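PDB 7BW9: serine acetyltransferase 1, putative from Entamoeba histolytica, which probably catalyses the O-acetylation of serine, the step of cysteine biosynthesis that yields O-acetylserine, and is captured here with cysteine bound. Local coordinates for residues Thr225-Leu239 with Ile242-Ile256. Sequence-based numbering, arbitrary orientation.
Sequences TIGDFVVIGAGAKVL and ITIGSNVKIGANCWI
I226 and I244, I232 and I250, and V238 and I256 meet as like-with-like pairs, one on each side of a triangular prism: two successive coils of a left-handed parallel beta-helix, a clear case of stacking by sequence repeat. In-register parallel bonds join the coils on all three sides, as in I250 N to V231 O (2.8 Å, nearly straight at 171°). Inside, the aliphatic branches interlock. In the conformer given, I226 lays CG2 against CB of I244 at 4.0 Å, while I232 CG1 and I250 CD1 extend alongside each other. V238, with CG1 anti to its own nitrogen (chi1 -178°), spreads two methyls: CG1 meets I242 CD1 at 4.0 Å, and CG2 faces I250 and I256. A236 CB fills the corner beside I250 CG2.

At the corner where D228 and F229 stack on S246 and N247, polar groups meet. D228 N donates to S246 OG at 3.2 Å, and a water donating to D228 OD2 also bonds this hydroxyl, tying the two side chains together; D228 OD1 takes the amide of N194 in the preceding coil. F229 and N247, both at positive phi, carry ring and amide in the same direction in the conformer given for N247, with planes 1° apart. On the outward-facing side, the bend in the K249 chain at chi2 brings CD to 3.8 Å from V231 CG2. L239 CD1 reaches the W255 ring at its edge, 4.0 Å from the buried NE1, which has no polar partner; A252 and I268 of the third subunit pack on L239 and W255 respectively.

K237 curls back so that NZ, above the carbonyl plane, bonds G235 O, and it also bonds N253 OD1 of the third subunit, making this corner part of the trimer interface. Strands 191-192, 197-198 and 203-205 continue the three sheets beneath 225-239, and strand 264-267 follows 249-250.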
loop_
_atom_site.group_PDB
_atom_site.type_symbol
_atom_site.label_atom_id
_atom_site.label_comp_id
_atom_site.label_asym_id
_atom_site.label_seq_id
_atom_site.Cartn_x
_atom_site.Cartn_y
_atom_site.Cartn_z
ATOM N N THR A 225 -12.017 -17.498 13.494
ATOM C CA THR A 225 -12.407 -16.866 14.753
ATOM C C THR A 225 -11.226 -16.918 15.707
ATOM O O THR A 225 -10.668 -17.999 15.947
ATOM C CB THR A 225 -13.583 -17.604 15.405
ATOM O OG1 THR A 225 -14.764 -17.424 14.629
ATOM C CG2 THR A 225 -13.834 -17.098 16.833
ATOM N N ILE A 226 -10.833 -15.771 16.253
ATOM C CA ILE A 226 -9.743 -15.782 17.217
ATOM C C ILE A 226 -10.237 -15.193 18.532
ATOM O O ILE A 226 -11.104 -14.316 18.563
ATOM C CB ILE A 226 -8.486 -15.056 16.685
ATOM C CG1 ILE A 226 -8.631 -13.541 16.752
ATOM C CG2 ILE A 226 -8.200 -15.471 15.237
ATOM C CD1 ILE A 226 -7.479 -12.823 16.081
ATOM N N GLY A 227 -9.704 -15.718 19.630
ATOM C CA GLY A 227 -10.135 -15.345 20.968
ATOM C C GLY A 227 -9.502 -14.052 21.450
ATOM O O GLY A 227 -9.021 -13.237 20.665
ATOM N N ASP A 228 -9.476 -13.881 22.763
ATOM C CA ASP A 228 -8.869 -12.718 23.384
ATOM C C ASP A 228 -7.372 -12.923 23.586
ATOM O O ASP A 228 -6.882 -14.047 23.722
ATOM C CB ASP A 228 -9.512 -12.417 24.745
ATOM C CG ASP A 228 -11.031 -12.349 24.693
ATOM O OD1 ASP A 228 -11.613 -12.053 23.624
ATOM O OD2 ASP A 228 -11.653 -12.592 25.751
ATOM N N PHE A 229 -6.650 -11.804 23.651
ATOM C CA PHE A 229 -5.216 -11.784 23.954
ATOM C C PHE A 229 -4.393 -12.604 22.960
ATOM O O PHE A 229 -3.318 -13.100 23.296
ATOM C CB PHE A 229 -4.947 -12.244 25.395
ATOM C CG PHE A 229 -5.769 -11.503 26.416
ATOM C CD1 PHE A 229 -5.420 -10.220 26.795
ATOM C CD2 PHE A 229 -6.903 -12.083 26.977
ATOM C CE1 PHE A 229 -6.187 -9.508 27.727
ATOM C CE2 PHE A 229 -7.680 -11.390 27.907
ATOM C CZ PHE A 229 -7.319 -10.093 28.279
ATOM N N VAL A 230 -4.859 -12.732 21.722
ATOM C CA VAL A 230 -4.109 -13.450 20.690
ATOM C C VAL A 230 -3.126 -12.494 20.031
ATOM O O VAL A 230 -3.482 -11.355 19.705
ATOM C CB VAL A 230 -5.065 -14.071 19.658
ATOM C CG1 VAL A 230 -4.296 -14.622 18.431
ATOM C CG2 VAL A 230 -5.893 -15.172 20.309
ATOM N N VAL A 231 -1.883 -12.948 19.829
ATOM C CA VAL A 231 -0.865 -12.197 19.091
ATOM C C VAL A 231 -0.490 -12.991 17.846
ATOM O O VAL A 231 -0.149 -14.179 17.941
ATOM C CB VAL A 231 0.390 -11.926 19.942
ATOM C CG1 VAL A 231 1.419 -11.163 19.129
ATOM C CG2 VAL A 231 0.053 -11.182 21.224
ATOM N N ILE A 232 -0.528 -12.347 16.684
ATOM C CA ILE A 232 -0.191 -13.010 15.426
ATOM C C ILE A 232 0.970 -12.278 14.768
ATOM O O ILE A 232 0.824 -11.129 14.316
ATOM C CB ILE A 232 -1.392 -13.112 14.485
ATOM C CG1 ILE A 232 -2.596 -13.643 15.265
ATOM C CG2 ILE A 232 -1.055 -14.037 13.329
ATOM C CD1 ILE A 232 -3.870 -13.685 14.464
ATOM N N GLY A 233 2.122 -12.968 14.691
ATOM C CA GLY A 233 3.346 -12.369 14.203
ATOM C C GLY A 233 3.401 -12.229 12.688
ATOM O O GLY A 233 2.636 -12.841 11.955
ATOM N N ALA A 234 4.353 -11.404 12.236
ATOM C CA ALA A 234 4.422 -10.975 10.842
ATOM C C ALA A 234 4.370 -12.150 9.878
ATOM O O ALA A 234 5.007 -13.182 10.095
ATOM C CB ALA A 234 5.707 -10.179 10.612
ATOM N N GLY A 235 3.582 -11.998 8.817
ATOM C CA GLY A 235 3.553 -13.001 7.766
ATOM C C GLY A 235 2.783 -14.268 8.067
ATOM O O GLY A 235 2.700 -15.133 7.192
ATOM N N ALA A 236 2.207 -14.420 9.257
ATOM C CA ALA A 236 1.440 -15.631 9.528
ATOM C C ALA A 236 0.183 -15.665 8.672
ATOM O O ALA A 236 -0.483 -14.642 8.478
ATOM C CB ALA A 236 1.068 -15.726 11.003
ATOM N N LYS A 237 -0.132 -16.853 8.147
ATOM C CA LYS A 237 -1.312 -17.083 7.316
ATOM C C LYS A 237 -2.254 -18.016 8.075
ATOM O O LYS A 237 -1.956 -19.207 8.245
ATOM C CB LYS A 237 -0.923 -17.670 5.957
ATOM C CG LYS A 237 0.098 -16.838 5.168
ATOM C CD LYS A 237 -0.422 -15.425 4.877
ATOM C CE LYS A 237 0.574 -14.591 4.040
ATOM N NZ LYS A 237 1.951 -14.651 4.646
ATOM N N VAL A 238 -3.376 -17.475 8.540
ATOM C CA VAL A 238 -4.354 -18.210 9.336
ATOM C C VAL A 238 -5.592 -18.399 8.476
ATOM O O VAL A 238 -6.314 -17.436 8.200
ATOM C CB VAL A 238 -4.678 -17.474 10.633
ATOM C CG1 VAL A 238 -5.670 -18.272 11.479
ATOM C CG2 VAL A 238 -3.389 -17.179 11.392
ATOM N N LEU A 239 -5.840 -19.626 8.024
ATOM C CA LEU A 239 -6.762 -19.861 6.919
ATOM C C LEU A 239 -7.872 -20.844 7.277
ATOM O O LEU A 239 -7.623 -21.903 7.865
ATOM C CB LEU A 239 -6.009 -20.382 5.692
ATOM C CG LEU A 239 -4.874 -19.491 5.177
ATOM C CD1 LEU A 239 -4.331 -20.047 3.858
ATOM C CD2 LEU A 239 -5.345 -18.037 5.003
ATOM N N ILE A 242 -11.559 -21.998 11.151
ATOM C CA ILE A 242 -10.907 -22.592 12.299
ATOM C C ILE A 242 -11.003 -21.596 13.435
ATOM O O ILE A 242 -11.294 -20.413 13.232
ATOM C CB ILE A 242 -9.442 -22.950 12.002
ATOM C CG1 ILE A 242 -8.649 -21.688 11.654
ATOM C CG2 ILE A 242 -9.372 -23.985 10.876
ATOM C CD1 ILE A 242 -7.251 -21.958 11.124
ATOM N N THR A 243 -10.748 -22.083 14.639
ATOM C CA THR A 243 -10.818 -21.278 15.846
ATOM C C THR A 243 -9.449 -21.259 16.502
ATOM O O THR A 243 -8.793 -22.302 16.609
ATOM C CB THR A 243 -11.873 -21.826 16.815
ATOM O OG1 THR A 243 -13.172 -21.651 16.244
ATOM C CG2 THR A 243 -11.824 -21.087 18.131
ATOM N N ILE A 244 -9.012 -20.074 16.906
ATOM C CA ILE A 244 -7.777 -19.882 17.658
ATOM C C ILE A 244 -8.176 -19.450 19.057
ATOM O O ILE A 244 -8.784 -18.386 19.233
ATOM C CB ILE A 244 -6.860 -18.830 17.008
ATOM C CG1 ILE A 244 -6.519 -19.205 15.558
ATOM C CG2 ILE A 244 -5.603 -18.600 17.855
ATOM C CD1 ILE A 244 -6.065 -20.611 15.386
ATOM N N GLY A 245 -7.828 -20.255 20.049
ATOM C CA GLY A 245 -8.218 -19.949 21.407
ATOM C C GLY A 245 -7.592 -18.663 21.917
ATOM O O GLY A 245 -6.725 -18.050 21.290
ATOM N N SER A 246 -8.050 -18.256 23.099
ATOM C CA SER A 246 -7.491 -17.100 23.781
ATOM C C SER A 246 -6.069 -17.373 24.256
ATOM O O SER A 246 -5.678 -18.521 24.494
ATOM C CB SER A 246 -8.354 -16.730 24.982
ATOM O OG SER A 246 -9.701 -16.548 24.597
ATOM N N ASN A 247 -5.293 -16.298 24.391
ATOM C CA ASN A 247 -3.926 -16.345 24.925
ATOM C C ASN A 247 -2.987 -17.176 24.047
ATOM O O ASN A 247 -2.060 -17.818 24.545
ATOM C CB ASN A 247 -3.904 -16.871 26.367
ATOM C CG ASN A 247 -4.649 -15.967 27.336
ATOM O OD1 ASN A 247 -5.675 -16.351 27.902
ATOM N ND2 ASN A 247 -4.129 -14.765 27.537
ATOM N N VAL A 248 -3.208 -17.168 22.736
ATOM C CA VAL A 248 -2.363 -17.873 21.779
ATOM C C VAL A 248 -1.431 -16.853 21.137
ATOM O O VAL A 248 -1.857 -15.736 20.803
ATOM C CB VAL A 248 -3.211 -18.605 20.726
ATOM C CG1 VAL A 248 -2.356 -19.036 19.515
ATOM C CG2 VAL A 248 -3.907 -19.804 21.360
ATOM N N LYS A 249 -0.150 -17.204 21.040
ATOM C CA LYS A 249 0.854 -16.423 20.319
ATOM C C LYS A 249 1.291 -17.214 19.090
ATOM O O LYS A 249 1.756 -18.356 19.210
ATOM C CB LYS A 249 2.062 -16.115 21.201
ATOM C CG LYS A 249 1.731 -15.795 22.650
ATOM C CD LYS A 249 1.455 -14.317 22.839
ATOM C CE LYS A 249 1.206 -13.954 24.306
ATOM N NZ LYS A 249 2.464 -13.918 25.118
ATOM N N ILE A 250 1.137 -16.627 17.912
ATOM C CA ILE A 250 1.511 -17.290 16.667
ATOM C C ILE A 250 2.768 -16.625 16.112
ATOM O O ILE A 250 2.794 -15.406 15.882
ATOM C CB ILE A 250 0.354 -17.279 15.663
ATOM C CG1 ILE A 250 -0.812 -18.093 16.231
ATOM C CG2 ILE A 250 0.811 -17.817 14.307
ATOM C CD1 ILE A 250 -2.153 -17.770 15.621
ATOM N N GLY A 251 3.817 -17.426 15.928
ATOM C CA GLY A 251 5.074 -16.904 15.443
ATOM C C GLY A 251 5.007 -16.489 13.984
ATOM O O GLY A 251 4.113 -16.866 13.234
ATOM N N ALA A 252 6.003 -15.708 13.582
ATOM C CA ALA A 252 6.063 -15.175 12.228
ATOM C C ALA A 252 6.064 -16.283 11.181
ATOM O O ALA A 252 6.627 -17.353 11.395
ATOM C CB ALA A 252 7.312 -14.311 12.066
ATOM N N ASN A 253 5.412 -16.017 10.050
ATOM C CA ASN A 253 5.409 -16.852 8.851
ATOM C C ASN A 253 4.735 -18.206 9.045
ATOM O O ASN A 253 4.782 -19.039 8.137
ATOM C CB ASN A 253 6.832 -17.056 8.300
ATOM C CG ASN A 253 7.289 -15.874 7.491
ATOM O OD1 ASN A 253 6.529 -14.910 7.315
ATOM N ND2 ASN A 253 8.522 -15.924 6.987
ATOM N N CYS A 254 4.079 -18.438 10.181
ATOM C CA CYS A 254 3.333 -19.678 10.379
ATOM C C CYS A 254 2.223 -19.848 9.348
ATOM O O CYS A 254 1.604 -18.883 8.889
ATOM C CB CYS A 254 2.716 -19.719 11.776
ATOM S SG CYS A 254 3.874 -20.256 13.035
ATOM N N TRP A 255 1.941 -21.100 9.023
ATOM C CA TRP A 255 0.808 -21.457 8.180
ATOM C C TRP A 255 -0.132 -22.310 9.025
ATOM O O TRP A 255 0.164 -23.472 9.297
ATOM C CB TRP A 255 1.293 -22.177 6.929
ATOM C CG TRP A 255 0.233 -22.698 6.045
ATOM C CD1 TRP A 255 -0.804 -22.002 5.504
ATOM C CD2 TRP A 255 0.113 -24.042 5.566
ATOM N NE1 TRP A 255 -1.572 -22.835 4.718
ATOM C CE2 TRP A 255 -1.021 -24.091 4.735
ATOM C CE3 TRP A 255 0.862 -25.210 5.759
ATOM C CZ2 TRP A 255 -1.435 -25.270 4.100
ATOM C CZ3 TRP A 255 0.453 -26.379 5.129
ATOM C CH2 TRP A 255 -0.687 -26.398 4.312
ATOM N N ILE A 256 -1.249 -21.725 9.456
ATOM C CA ILE A 256 -2.206 -22.363 10.360
ATOM C C ILE A 256 -3.457 -22.715 9.571
ATOM O O ILE A 256 -4.076 -21.842 8.953
ATOM C CB ILE A 256 -2.581 -21.453 11.544
ATOM C CG1 ILE A 256 -1.347 -20.901 12.270
ATOM C CG2 ILE A 256 -3.521 -22.183 12.494
ATOM C CD1 ILE A 256 -0.519 -21.942 12.944
HETATM O O HOH W 1 -10.912 -15.290 26.631
#